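Local coordinates for protein glucose-6-phosphate dehydrogenase (Trypanosoma cruzi, PDB 5AQ1) that catalyses the NADP-dependent oxidation of glucose 6-phosphate, the reaction that opens the pentose phosphate pathway and supplies NADPH, at residues L69-S74 and A122-R127; K81-T86 and R106-M111; R144-A149 and R160-G165; V154-C159 and S194-P199. All blocks are in the same frame, centred on the assembly; numbering follows the deposited sequence.

Contact 1: L69-S74 and A122-R127. With NDP (NADPH dihydro-nicotinamide-adenine-dinucleotide phosphate), chain G.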
# COMPACT_ATOMS: atom_id res chain seq x y z
N LEU B 69 -31.66 -42.50 14.79
CA LEU B 69 -31.77 -43.91 14.43
C LEU B 69 -30.42 -44.46 13.97
O LEU B 69 -29.88 -44.04 12.95
CB LEU B 69 -32.82 -44.07 13.33
CG LEU B 69 -32.99 -45.42 12.61
CD1 LEU B 69 -33.34 -46.53 13.58
CD2 LEU B 69 -34.04 -45.31 11.52
N GLY B 70 -29.88 -45.40 14.74
CA GLY B 70 -28.67 -46.11 14.36
C GLY B 70 -29.00 -47.20 13.36
O GLY B 70 -30.04 -47.84 13.46
N TYR B 71 -28.11 -47.40 12.39
CA TYR B 71 -28.29 -48.42 11.36
C TYR B 71 -26.97 -49.09 11.01
O TYR B 71 -26.01 -48.42 10.65
CB TYR B 71 -28.90 -47.77 10.11
CG TYR B 71 -29.22 -48.75 9.00
CD1 TYR B 71 -28.25 -49.13 8.08
CD2 TYR B 71 -30.50 -49.28 8.86
CE1 TYR B 71 -28.54 -50.02 7.06
CE2 TYR B 71 -30.81 -50.16 7.85
CZ TYR B 71 -29.82 -50.53 6.95
OH TYR B 71 -30.11 -51.41 5.94
N ALA B 72 -26.92 -50.41 11.13
CA ALA B 72 -25.73 -51.19 10.78
C ALA B 72 -26.06 -52.68 10.68
O ALA B 72 -27.16 -53.10 11.04
CB ALA B 72 -24.62 -50.96 11.80
N ARG B 73 -25.10 -53.47 10.21
CA ARG B 73 -25.29 -54.91 10.01
C ARG B 73 -25.27 -55.69 11.32
O ARG B 73 -25.88 -56.76 11.42
CB ARG B 73 -24.23 -55.48 9.08
CG ARG B 73 -24.18 -54.84 7.70
CD ARG B 73 -22.99 -55.34 6.91
NE ARG B 73 -21.74 -55.13 7.63
CZ ARG B 73 -20.58 -55.73 7.35
NH1 ARG B 73 -20.48 -56.58 6.33
NH2 ARG B 73 -19.51 -55.48 8.09
N SER B 74 -24.56 -55.18 12.32
CA SER B 74 -24.46 -55.84 13.63
C SER B 74 -25.83 -55.98 14.29
O SER B 74 -26.66 -55.08 14.22
CB SER B 74 -23.53 -55.06 14.57
OG SER B 74 -22.18 -55.18 14.17
N ALA B 122 -35.86 -50.18 2.19
CA ALA B 122 -37.31 -50.08 2.33
C ALA B 122 -37.71 -50.17 3.80
O ALA B 122 -38.56 -49.41 4.27
CB ALA B 122 -38.00 -51.16 1.52
N ARG B 123 -37.11 -51.11 4.53
CA ARG B 123 -37.33 -51.23 5.98
C ARG B 123 -36.91 -49.96 6.70
O ARG B 123 -37.63 -49.48 7.59
CB ARG B 123 -36.56 -52.43 6.56
CG ARG B 123 -37.19 -53.78 6.26
CD ARG B 123 -36.29 -54.94 6.65
NE ARG B 123 -35.92 -54.91 8.07
CZ ARG B 123 -34.69 -54.68 8.55
NH1 ARG B 123 -33.65 -54.45 7.74
NH2 ARG B 123 -34.50 -54.67 9.86
N LEU B 124 -35.76 -49.41 6.32
CA LEU B 124 -35.25 -48.16 6.89
C LEU B 124 -36.24 -47.02 6.69
O LEU B 124 -36.56 -46.28 7.62
CB LEU B 124 -33.90 -47.79 6.27
CG LEU B 124 -33.24 -46.46 6.66
CD1 LEU B 124 -33.06 -46.35 8.17
CD2 LEU B 124 -31.91 -46.28 5.95
N ASN B 125 -36.73 -46.89 5.45
CA ASN B 125 -37.73 -45.88 5.12
C ASN B 125 -38.97 -45.97 6.00
O ASN B 125 -39.48 -44.96 6.49
CB ASN B 125 -38.12 -46.01 3.65
CG ASN B 125 -39.07 -44.92 3.19
OD1 ASN B 125 -38.68 -43.76 3.08
ND2 ASN B 125 -40.31 -45.29 2.91
N GLU B 126 -39.44 -47.20 6.21
CA GLU B 126 -40.65 -47.45 6.99
C GLU B 126 -40.47 -47.12 8.46
O GLU B 126 -41.39 -46.62 9.11
CB GLU B 126 -41.07 -48.91 6.86
CG GLU B 126 -41.60 -49.25 5.48
CD GLU B 126 -41.66 -50.74 5.21
OE1 GLU B 126 -41.76 -51.54 6.16
OE2 GLU B 126 -41.61 -51.11 4.02
N ARG B 127 -39.29 -47.42 8.98
CA ARG B 127 -38.95 -47.09 10.36
C ARG B 127 -38.92 -45.57 10.54
O ARG B 127 -39.39 -45.05 11.56
CB ARG B 127 -37.60 -47.70 10.72
CG ARG B 127 -37.17 -47.46 12.15
CD ARG B 127 -38.16 -48.03 13.16
NE ARG B 127 -37.47 -48.45 14.38
CZ ARG B 127 -36.85 -49.62 14.53
NH1 ARG B 127 -36.83 -50.52 13.55
NH2 ARG B 127 -36.24 -49.90 15.68
PA NDP G . -15.07 -48.47 10.98
O1A NDP G . -13.95 -49.31 10.43
O2A NDP G . -15.25 -48.35 12.48
O5B NDP G . -16.43 -48.98 10.29
C5B NDP G . -17.67 -48.35 10.60
C4B NDP G . -18.79 -49.37 10.63
O4B NDP G . -19.04 -49.79 9.28
C3B NDP G . -18.49 -50.64 11.43
O3B NDP G . -19.00 -50.59 12.77
C2B NDP G . -19.18 -51.73 10.64
O2B NDP G . -20.51 -51.90 11.11
C1B NDP G . -19.21 -51.21 9.22
N9A NDP G . -18.14 -51.86 8.41
C8A NDP G . -16.83 -51.95 8.72
N7A NDP G . -16.15 -52.63 7.76
C5A NDP G . -17.04 -52.97 6.81
C6A NDP G . -17.01 -53.69 5.52
N6A NDP G . -15.84 -54.19 5.05
N1A NDP G . -18.17 -53.84 4.84
C2A NDP G . -19.34 -53.34 5.30
N3A NDP G . -19.44 -52.68 6.47
C4A NDP G . -18.35 -52.47 7.25
O3 NDP G . -15.00 -46.99 10.33
PN NDP G . -14.81 -45.65 11.19
O1N NDP G . -15.97 -45.45 12.13
O2N NDP G . -13.40 -45.64 11.74
O5D NDP G . -14.91 -44.53 10.04
C5D NDP G . -16.12 -44.29 9.33
C4D NDP G . -15.84 -43.32 8.18
O4D NDP G . -15.35 -42.08 8.70
C3D NDP G . -14.77 -43.85 7.25
O3D NDP G . -15.11 -43.56 5.89
C2D NDP G . -13.51 -43.12 7.65
O2D NDP G . -12.59 -42.99 6.56
C1D NDP G . -14.05 -41.79 8.17
N1N NDP G . -13.15 -41.18 9.16
C2N NDP G . -13.14 -41.61 10.44
C3N NDP G . -12.29 -41.05 11.39
C7N NDP G . -12.31 -41.54 12.81
O7N NDP G . -12.10 -40.74 13.71
N7N NDP G . -12.54 -42.83 13.08
C4N NDP G . -11.33 -39.94 11.02
C5N NDP G . -11.44 -39.58 9.61
C6N NDP G . -12.33 -40.20 8.75
P2B NDP G . -21.35 -53.25 10.90
O1X NDP G . -20.34 -54.35 10.67
O2X NDP G . -22.09 -53.36 12.21
O3X NDP G . -22.22 -52.97 9.69
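Leu-69 and Tyr-71, two residues apart on strand 67-72, both meet Leu-124 of helix 118-134, whose segment 122-127 runs nearly antiparallel to the strand segment 69-72. The leucines cross at a slant, with CD2 of Leu-69 3.6 Å from CD1 of Leu-124. That same CD1 lies 4.0 Å from CD2 of Tyr-71, and the other methyl of Leu-124 rests over one face of the tyrosine ring. Tyr-71 holds CG anti to its backbone N (chi1 -176°), which carries the ring to the helix, while its hydroxyl bonds to Ser-114 O. Arg-127 adds its aliphatic part, CG being 3.8 Å from CD2 of Leu-69.

Arg-73 and Ser-74 then turn to the 2'-phosphate of NADPH. Arg-73 NE reaches O3X at 3.0 Å in a fairly straight bond (164°), and its NH2 is 2.9 Å from O1X, so the phosphate sits at the guanidinium edge while adenine N3A lies over one face. Ser-74 OG donates to O2X at 2.7 Å, and the backbone N atoms of both residues donate as well. With every terminal phosphate oxygen engaged, the chemistry is consistent with recognition of NADPH rather than NADH, next to an apolar strand-helix interface.

Contact 2: K81-T86 and R106-M111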
# COMPACT_ATOMS: atom_id res chain seq x y z
N LYS B 81 -28.56 -51.35 26.90
CA LYS B 81 -27.26 -51.54 27.55
C LYS B 81 -26.15 -50.92 26.72
O LYS B 81 -25.29 -50.21 27.24
CB LYS B 81 -26.98 -53.02 27.79
CG LYS B 81 -25.89 -53.27 28.83
CD LYS B 81 -25.61 -54.76 29.02
CE LYS B 81 -24.52 -55.24 28.08
NZ LYS B 81 -24.33 -56.71 28.18
N TRP B 82 -26.17 -51.20 25.42
CA TRP B 82 -25.25 -50.59 24.45
C TRP B 82 -25.25 -49.06 24.57
O TRP B 82 -24.19 -48.44 24.59
CB TRP B 82 -25.63 -51.01 23.03
CG TRP B 82 -24.91 -50.28 21.94
CD1 TRP B 82 -23.57 -50.29 21.67
CD2 TRP B 82 -25.51 -49.44 20.94
NE1 TRP B 82 -23.29 -49.51 20.58
CE2 TRP B 82 -24.46 -48.97 20.11
CE3 TRP B 82 -26.82 -49.03 20.66
CZ2 TRP B 82 -24.69 -48.12 19.02
CZ3 TRP B 82 -27.05 -48.19 19.58
CH2 TRP B 82 -25.99 -47.74 18.78
N LYS B 83 -26.44 -48.48 24.66
CA LYS B 83 -26.58 -47.03 24.81
C LYS B 83 -26.01 -46.53 26.13
O LYS B 83 -25.24 -45.57 26.16
CB LYS B 83 -28.05 -46.62 24.69
CG LYS B 83 -28.58 -46.64 23.26
CD LYS B 83 -30.08 -46.87 23.21
CE LYS B 83 -30.84 -45.82 23.99
NZ LYS B 83 -32.30 -45.89 23.72
N LYS B 84 -26.38 -47.19 27.22
CA LYS B 84 -25.98 -46.75 28.56
C LYS B 84 -24.50 -47.01 28.85
O LYS B 84 -23.84 -46.17 29.47
CB LYS B 84 -26.85 -47.44 29.62
CG LYS B 84 -26.70 -46.85 31.01
CD LYS B 84 -27.41 -47.72 32.04
CE LYS B 84 -27.38 -47.06 33.40
NZ LYS B 84 -28.05 -47.90 34.43
N ASP B 85 -23.98 -48.15 28.42
CA ASP B 85 -22.60 -48.54 28.73
C ASP B 85 -21.59 -48.05 27.70
O ASP B 85 -20.62 -47.37 28.05
CB ASP B 85 -22.49 -50.06 28.89
CG ASP B 85 -23.25 -50.59 30.09
OD1 ASP B 85 -23.68 -49.78 30.94
OD2 ASP B 85 -23.41 -51.82 30.20
N THR B 86 -21.80 -48.41 26.43
CA THR B 86 -20.85 -48.06 25.38
C THR B 86 -20.94 -46.59 24.98
O THR B 86 -20.00 -45.83 25.18
CB THR B 86 -21.03 -48.95 24.13
OG1 THR B 86 -21.00 -50.33 24.53
CG2 THR B 86 -19.92 -48.70 23.11
N ARG B 106 -33.16 -41.71 25.36
CA ARG B 106 -34.55 -42.02 24.98
C ARG B 106 -34.85 -41.70 23.51
O ARG B 106 -35.74 -42.30 22.92
CB ARG B 106 -35.54 -41.28 25.89
CG ARG B 106 -36.12 -42.12 27.01
CD ARG B 106 -36.99 -41.27 27.95
NE ARG B 106 -36.25 -40.78 29.13
CZ ARG B 106 -36.01 -41.49 30.23
NH1 ARG B 106 -36.43 -42.75 30.35
NH2 ARG B 106 -35.33 -40.93 31.23
N ARG B 107 -34.11 -40.76 22.94
CA ARG B 107 -34.29 -40.36 21.54
C ARG B 107 -33.56 -41.28 20.55
O ARG B 107 -33.75 -41.14 19.35
CB ARG B 107 -33.81 -38.92 21.32
CG ARG B 107 -34.34 -37.88 22.31
CD ARG B 107 -35.83 -38.02 22.60
NE ARG B 107 -36.63 -38.10 21.37
CZ ARG B 107 -37.93 -38.35 21.33
NH1 ARG B 107 -38.63 -38.53 22.45
NH2 ARG B 107 -38.55 -38.41 20.16
N ILE B 108 -32.73 -42.20 21.04
CA ILE B 108 -31.93 -43.06 20.17
C ILE B 108 -32.58 -44.43 19.99
O ILE B 108 -32.92 -45.09 20.96
CB ILE B 108 -30.50 -43.25 20.71
CG1 ILE B 108 -29.80 -41.89 20.83
CG2 ILE B 108 -29.70 -44.18 19.80
CD1 ILE B 108 -28.40 -41.95 21.41
N SER B 109 -32.72 -44.85 18.73
CA SER B 109 -33.11 -46.22 18.39
C SER B 109 -32.01 -46.89 17.59
O SER B 109 -31.14 -46.21 17.03
CB SER B 109 -34.39 -46.22 17.57
OG SER B 109 -35.45 -45.60 18.26
N TYR B 110 -32.03 -48.22 17.54
CA TYR B 110 -31.11 -48.99 16.70
C TYR B 110 -31.89 -49.94 15.81
O TYR B 110 -33.01 -50.35 16.14
CB TYR B 110 -30.08 -49.76 17.53
CG TYR B 110 -29.05 -50.47 16.68
CD1 TYR B 110 -27.95 -49.80 16.16
CD2 TYR B 110 -29.20 -51.82 16.36
CE1 TYR B 110 -27.03 -50.45 15.36
CE2 TYR B 110 -28.28 -52.48 15.56
CZ TYR B 110 -27.20 -51.79 15.06
OH TYR B 110 -26.28 -52.44 14.27
N MET B 111 -31.28 -50.29 14.68
CA MET B 111 -31.92 -51.12 13.67
C MET B 111 -30.84 -51.85 12.88
O MET B 111 -29.80 -51.28 12.57
CB MET B 111 -32.74 -50.21 12.77
CG MET B 111 -33.27 -50.85 11.51
SD MET B 111 -33.98 -49.61 10.42
CE MET B 111 -34.87 -50.72 9.33
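The CA atoms of Lys-83 and Ile-108, 8.1 Å apart, are the nearest CA pair between segment 81-86 of helix 79-87 and segment 106-111, which holds most of strand 108-112. The helix widens into a pi-type turn over residues 82-86. Lys-83 and Trp-82 point from it toward the strand, where Ile-108 and Tyr-110, alternate residues, point back.

Lys-83 is a buried lysine whose alkyl chain runs alongside Ile-108 in the opposite direction, CE coming to 4.2 Å from CB of the isoleucine. A bend at chi3 (57°) turns the ammonium group onto the strand's backbone, and NZ donates to Ile-108 O at 2.9 Å, tilted 19° from the carbonyl plane. Leu-105 O accepts a second hydrogen bond from NZ and Glu-80 forms a salt bridge with it, so three partners grip the buried charge, which would be expected to favour the charged form.

Within the dinucleotide-binding Rossmann domain, helix 79-87 lies on the beta-alpha-beta crossover from strand 67-72 to its neighbour 108-112, the outermost strand at this end of the parallel sheet.

Beside the lysine, Trp-82 and Tyr-110 form an aromatic pair. Tyr-110 turns its ring edge toward the face of the six-membered ring of Trp-82 in a T-shaped stack, with centroids 5.3 Å apart and planes at 69°. CH2 and CZ3 of the indole both lie 3.9 Å from Tyr-110 CD1, and CZ3 comes to 4.0 Å from the tyrosine CB. The hydroxyl of Tyr-110 is bonded to Ser-74 O, and Met-76 touches both aromatic side chains.

Contact 3: R144-A149 and R160-G165. With NDP (NADPH dihydro-nicotinamide-adenine-dinucleotide phosphate), chain G.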
# COMPACT_ATOMS: atom_id res chain seq x y z
N ARG B 144 -34.93 -35.34 6.86
CA ARG B 144 -34.09 -36.52 7.08
C ARG B 144 -32.62 -36.20 6.86
O ARG B 144 -32.23 -35.79 5.77
CB ARG B 144 -34.52 -37.64 6.13
CG ARG B 144 -35.99 -37.99 6.22
CD ARG B 144 -36.34 -39.17 5.32
NE ARG B 144 -37.76 -39.52 5.43
CZ ARG B 144 -38.33 -40.56 4.81
NH1 ARG B 144 -37.61 -41.36 4.03
NH2 ARG B 144 -39.62 -40.79 4.98
N LEU B 145 -31.81 -36.40 7.90
CA LEU B 145 -30.35 -36.25 7.79
C LEU B 145 -29.70 -37.62 7.88
O LEU B 145 -29.79 -38.30 8.90
CB LEU B 145 -29.82 -35.35 8.91
CG LEU B 145 -28.32 -35.06 8.91
CD1 LEU B 145 -27.94 -34.14 7.76
CD2 LEU B 145 -27.89 -34.43 10.23
N PHE B 146 -29.04 -38.04 6.80
CA PHE B 146 -28.34 -39.32 6.77
C PHE B 146 -26.85 -39.08 7.00
O PHE B 146 -26.20 -38.41 6.20
CB PHE B 146 -28.55 -40.02 5.42
CG PHE B 146 -29.98 -40.41 5.17
CD1 PHE B 146 -30.53 -41.51 5.81
CD2 PHE B 146 -30.78 -39.68 4.29
CE1 PHE B 146 -31.85 -41.88 5.58
CE2 PHE B 146 -32.09 -40.05 4.06
CZ PHE B 146 -32.63 -41.15 4.70
N TYR B 147 -26.34 -39.61 8.11
CA TYR B 147 -24.91 -39.54 8.41
C TYR B 147 -24.25 -40.86 8.00
O TYR B 147 -24.54 -41.90 8.59
CB TYR B 147 -24.66 -39.27 9.90
CG TYR B 147 -23.30 -38.68 10.20
CD1 TYR B 147 -22.13 -39.39 9.91
CD2 TYR B 147 -23.17 -37.41 10.76
CE1 TYR B 147 -20.88 -38.85 10.18
CE2 TYR B 147 -21.93 -36.87 11.03
CZ TYR B 147 -20.78 -37.59 10.73
OH TYR B 147 -19.54 -37.06 11.00
N LEU B 148 -23.37 -40.81 7.00
CA LEU B 148 -22.70 -42.01 6.51
C LEU B 148 -21.36 -42.20 7.20
O LEU B 148 -20.32 -41.78 6.68
CB LEU B 148 -22.53 -41.96 4.99
CG LEU B 148 -23.75 -42.41 4.18
CD1 LEU B 148 -24.98 -41.56 4.48
CD2 LEU B 148 -23.44 -42.37 2.69
N ALA B 149 -21.38 -42.82 8.37
CA ALA B 149 -20.17 -43.15 9.13
C ALA B 149 -19.69 -44.55 8.76
O ALA B 149 -19.62 -45.44 9.60
CB ALA B 149 -20.44 -43.06 10.62
N ARG B 160 -26.85 -45.27 -3.39
CA ARG B 160 -27.84 -45.75 -4.35
C ARG B 160 -29.11 -46.25 -3.67
O ARG B 160 -30.21 -45.96 -4.13
CB ARG B 160 -27.25 -46.84 -5.25
CG ARG B 160 -26.36 -46.29 -6.35
CD ARG B 160 -25.75 -47.38 -7.21
NE ARG B 160 -24.77 -46.81 -8.13
CZ ARG B 160 -23.83 -47.50 -8.78
NH1 ARG B 160 -23.71 -48.82 -8.63
NH2 ARG B 160 -22.99 -46.86 -9.60
N GLY B 161 -28.94 -47.01 -2.59
CA GLY B 161 -30.07 -47.53 -1.82
C GLY B 161 -30.91 -46.43 -1.19
O GLY B 161 -32.14 -46.47 -1.25
N LEU B 162 -30.24 -45.44 -0.60
CA LEU B 162 -30.92 -44.30 0.01
C LEU B 162 -31.67 -43.47 -1.03
O LEU B 162 -32.83 -43.12 -0.82
CB LEU B 162 -29.92 -43.39 0.75
CG LEU B 162 -29.35 -43.92 2.06
CD1 LEU B 162 -28.22 -43.02 2.54
CD2 LEU B 162 -30.43 -44.05 3.12
N SER B 163 -31.00 -43.17 -2.14
CA SER B 163 -31.59 -42.40 -3.23
C SER B 163 -32.82 -43.09 -3.80
O SER B 163 -33.84 -42.46 -4.05
CB SER B 163 -30.56 -42.18 -4.34
OG SER B 163 -31.07 -41.31 -5.34
N LYS B 164 -32.71 -44.40 -3.97
CA LYS B 164 -33.76 -45.19 -4.60
C LYS B 164 -34.98 -45.37 -3.70
O LYS B 164 -36.11 -45.29 -4.18
CB LYS B 164 -33.20 -46.55 -5.02
CG LYS B 164 -34.15 -47.42 -5.84
CD LYS B 164 -33.64 -48.85 -5.94
CE LYS B 164 -34.67 -49.77 -6.59
NZ LYS B 164 -34.68 -49.65 -8.08
N GLY B 165 -34.76 -45.63 -2.41
CA GLY B 165 -35.85 -46.09 -1.54
C GLY B 165 -36.01 -45.49 -0.15
O GLY B 165 -36.77 -46.03 0.66
PA NDP G . -15.07 -48.47 10.98
O1A NDP G . -13.95 -49.31 10.43
O2A NDP G . -15.25 -48.35 12.48
O5B NDP G . -16.43 -48.98 10.29
C5B NDP G . -17.67 -48.35 10.60
C4B NDP G . -18.79 -49.37 10.63
O4B NDP G . -19.04 -49.79 9.28
C3B NDP G . -18.49 -50.64 11.43
O3B NDP G . -19.00 -50.59 12.77
C2B NDP G . -19.18 -51.73 10.64
O2B NDP G . -20.51 -51.90 11.11
C1B NDP G . -19.21 -51.21 9.22
N9A NDP G . -18.14 -51.86 8.41
C8A NDP G . -16.83 -51.95 8.72
N7A NDP G . -16.15 -52.63 7.76
C5A NDP G . -17.04 -52.97 6.81
C6A NDP G . -17.01 -53.69 5.52
N6A NDP G . -15.84 -54.19 5.05
N1A NDP G . -18.17 -53.84 4.84
C2A NDP G . -19.34 -53.34 5.30
N3A NDP G . -19.44 -52.68 6.47
C4A NDP G . -18.35 -52.47 7.25
O3 NDP G . -15.00 -46.99 10.33
PN NDP G . -14.81 -45.65 11.19
O1N NDP G . -15.97 -45.45 12.13
O2N NDP G . -13.40 -45.64 11.74
O5D NDP G . -14.91 -44.53 10.04
C5D NDP G . -16.12 -44.29 9.33
C4D NDP G . -15.84 -43.32 8.18
O4D NDP G . -15.35 -42.08 8.70
C3D NDP G . -14.77 -43.85 7.25
O3D NDP G . -15.11 -43.56 5.89
C2D NDP G . -13.51 -43.12 7.65
O2D NDP G . -12.59 -42.99 6.56
C1D NDP G . -14.05 -41.79 8.17
N1N NDP G . -13.15 -41.18 9.16
C2N NDP G . -13.14 -41.61 10.44
C3N NDP G . -12.29 -41.05 11.39
C7N NDP G . -12.31 -41.54 12.81
O7N NDP G . -12.10 -40.74 13.71
N7N NDP G . -12.54 -42.83 13.08
C4N NDP G . -11.33 -39.94 11.02
C5N NDP G . -11.44 -39.58 9.61
C6N NDP G . -12.33 -40.20 8.75
P2B NDP G . -21.35 -53.25 10.90
O1X NDP G . -20.34 -54.35 10.67
O2X NDP G . -22.09 -53.36 12.21
O3X NDP G . -22.22 -52.97 9.69
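Phe-146 and Leu-162 both place CG opposite the carbonyl carbon and beside the backbone N (chi1 -65° and -73°), and these settings bring the phenyl ring and the leucine methyls past each other in opposite directions. CD2 of Leu-162 then sits over one face of the ring, displaced toward its rim. It lies 3.8 Å from the ring centroid of Phe-146, 23° off the normal, which makes a CH-pi contact. Its nearest ring atom is CE1 of Phe-146, at 3.6 Å.

The other branch of Leu-162 serves a second residue of the strand. CD1 meets CD1 of Leu-148 at 4.0 Å and also lies near the root of the phenyl ring, 4.1 Å from Phe-146 CG. A single helix leucine thus bridges two strand residues that point to the same side of the sheet, and no hydrogen bond joins the two segments. All three side chains are buried. Around them, Ile-128 of helix 118-134 packs on Phe-146, and Val-175 and Leu-177 of strand 175-179 touch Phe-146 and Leu-148, respectively.

Just past the strand, Ala-149 comes up to the coenzyme, its C atom 3.6 Å from C5D of NADPH. A helix that lays an apolar side against a strand of a parallel sheet, with the strand ending at the dinucleotide, is typical of the Rossmann fold, here in the beta-alpha-beta unit formed by strand 143-148, helix 155-165 and strand 175-179.

Contact 4: V154-C159 and S194-P199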
# COMPACT_ATOMS: atom_id res chain seq x y z
N VAL B 154 -18.22 -49.39 0.82
CA VAL B 154 -19.69 -49.51 0.72
C VAL B 154 -20.40 -48.21 0.34
O VAL B 154 -21.62 -48.20 0.17
CB VAL B 154 -20.31 -50.04 2.03
CG1 VAL B 154 -19.59 -51.30 2.50
CG2 VAL B 154 -20.31 -48.98 3.13
N PHE B 155 -19.64 -47.12 0.19
CA PHE B 155 -20.22 -45.78 0.04
C PHE B 155 -21.26 -45.65 -1.08
O PHE B 155 -22.38 -45.20 -0.83
CB PHE B 155 -19.10 -44.75 -0.19
CG PHE B 155 -19.61 -43.36 -0.42
CD1 PHE B 155 -20.14 -42.63 0.63
CD2 PHE B 155 -19.56 -42.78 -1.69
CE1 PHE B 155 -20.61 -41.34 0.42
CE2 PHE B 155 -20.03 -41.49 -1.90
CZ PHE B 155 -20.56 -40.77 -0.84
N VAL B 156 -20.88 -46.01 -2.30
CA VAL B 156 -21.74 -45.79 -3.47
C VAL B 156 -23.02 -46.63 -3.39
O VAL B 156 -24.10 -46.14 -3.71
CB VAL B 156 -20.99 -46.08 -4.79
CG1 VAL B 156 -21.92 -45.91 -5.98
CG2 VAL B 156 -19.78 -45.16 -4.94
N GLY B 157 -22.88 -47.88 -2.95
CA GLY B 157 -24.03 -48.77 -2.76
C GLY B 157 -25.06 -48.23 -1.78
O GLY B 157 -26.26 -48.35 -2.01
N VAL B 158 -24.58 -47.62 -0.70
CA VAL B 158 -25.45 -47.01 0.30
C VAL B 158 -26.14 -45.78 -0.25
O VAL B 158 -27.33 -45.56 0.00
CB VAL B 158 -24.68 -46.65 1.58
CG1 VAL B 158 -25.55 -45.84 2.54
CG2 VAL B 158 -24.20 -47.91 2.27
N CYS B 159 -25.40 -44.96 -0.99
CA CYS B 159 -25.97 -43.79 -1.64
C CYS B 159 -27.06 -44.18 -2.65
O CYS B 159 -28.09 -43.51 -2.74
CB CYS B 159 -24.87 -42.97 -2.33
SG CYS B 159 -23.73 -42.16 -1.19
N SER B 194 -17.42 -38.78 -7.60
CA SER B 194 -18.36 -37.66 -7.72
C SER B 194 -19.38 -37.87 -8.84
O SER B 194 -20.55 -37.54 -8.69
CB SER B 194 -17.61 -36.34 -7.94
OG SER B 194 -16.91 -35.96 -6.77
N ASN B 195 -18.93 -38.44 -9.96
CA ASN B 195 -19.81 -38.75 -11.08
C ASN B 195 -20.86 -39.82 -10.75
O ASN B 195 -21.94 -39.83 -11.35
CB ASN B 195 -19.01 -39.17 -12.31
CG ASN B 195 -18.25 -38.01 -12.95
OD1 ASN B 195 -18.64 -36.85 -12.80
ND2 ASN B 195 -17.18 -38.33 -13.67
N GLN B 196 -20.56 -40.71 -9.81
CA GLN B 196 -21.52 -41.74 -9.39
C GLN B 196 -22.58 -41.14 -8.48
O GLN B 196 -23.70 -41.64 -8.41
CB GLN B 196 -20.83 -42.89 -8.65
CG GLN B 196 -19.55 -43.38 -9.30
CD GLN B 196 -19.47 -44.89 -9.37
OE1 GLN B 196 -20.39 -45.55 -9.86
NE2 GLN B 196 -18.36 -45.45 -8.89
N LEU B 197 -22.21 -40.07 -7.78
CA LEU B 197 -23.11 -39.39 -6.87
C LEU B 197 -24.04 -38.42 -7.60
O LEU B 197 -25.15 -38.15 -7.14
CB LEU B 197 -22.30 -38.63 -5.82
CG LEU B 197 -22.87 -38.64 -4.40
CD1 LEU B 197 -22.75 -40.03 -3.80
CD2 LEU B 197 -22.16 -37.62 -3.53
N LYS B 198 -23.57 -37.90 -8.73
CA LYS B 198 -24.29 -36.88 -9.52
C LYS B 198 -25.78 -37.18 -9.77
O LYS B 198 -26.63 -36.35 -9.46
CB LYS B 198 -23.57 -36.63 -10.86
CG LYS B 198 -23.12 -35.20 -11.09
CD LYS B 198 -22.11 -35.10 -12.24
CE LYS B 198 -21.53 -33.70 -12.38
NZ LYS B 198 -20.54 -33.37 -11.32
N PRO B 199 -26.10 -38.37 -10.31
CA PRO B 199 -27.52 -38.69 -10.56
C PRO B 199 -28.34 -39.08 -9.31
O PRO B 199 -29.56 -39.13 -9.39
CB PRO B 199 -27.44 -39.88 -11.52
CG PRO B 199 -26.15 -40.55 -11.17
CD PRO B 199 -25.21 -39.44 -10.79
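This is an apolar helix-to-helix contact in the Rossmann domain, where the start of helix 155-165 meets the last part of helix 187-197. The nearest CA atoms of the two segments are those of Val-156 and Gln-196, 7.2 Å apart.

Leu-197 makes the closest approaches, through one methyl. Its CD1 lies 3.5 Å from SG of Cys-159 and 3.6 Å from CE2 of Phe-155, so one methyl meets both the sulfur and the ring, which lie to the same side of it. The phenylalanine crosses the leucine at about a right angle; with CG anti to the backbone N (chi1 178°), its ring extends toward the neighbouring helix although its CB does not point there. Cys-159, one turn on, places SG over a face of the same ring, toward the rim and 3.5 Å above its plane. Val-156 meets Gln-196 crosswise, CG1 of the valine being 4.2 Å from CB of the glutamine. Cys-159 and Leu-197 are buried, whereas Phe-155, Val-156 and Gln-196 remain partly exposed.

Leu-148 of strand 143-148 touches both Phe-155 and Cys-159, Leu-200 and Phe-201 beyond the second helix also pack on Cys-159, and the two helices belong to successive connections, from strand 143-148 to 175-179 and from 175-179 to 206-208.

In the fold
All four contacts belong to the coenzyme-binding domain, and contacts 1, 2 and 3 reach its one parallel sheet. Contacts 1 and 2, centres 14 Å apart, are stitched together by Gly-70 N and Ser-109 O at 2.7 Å. Contact 3 lies about 10 Å from contact 1 between centres; they meet through Asn-125 OD1 and Arg-144 NH1 at 2.8 Å. Contacts 3 and 4 share helix 155-165, again with centres about 10 Å apart, and Leu-148 CD2 reaches Phe-155 CE1 at 3.8 Å. Contacts 2 and 4 are farthest separated, with centres about 29 Å apart. NADPH touches contacts 1, 3 and 4, the last through Val-154, whereas the Tyr-110 side chain of contact 2 stays about 5 Å from it.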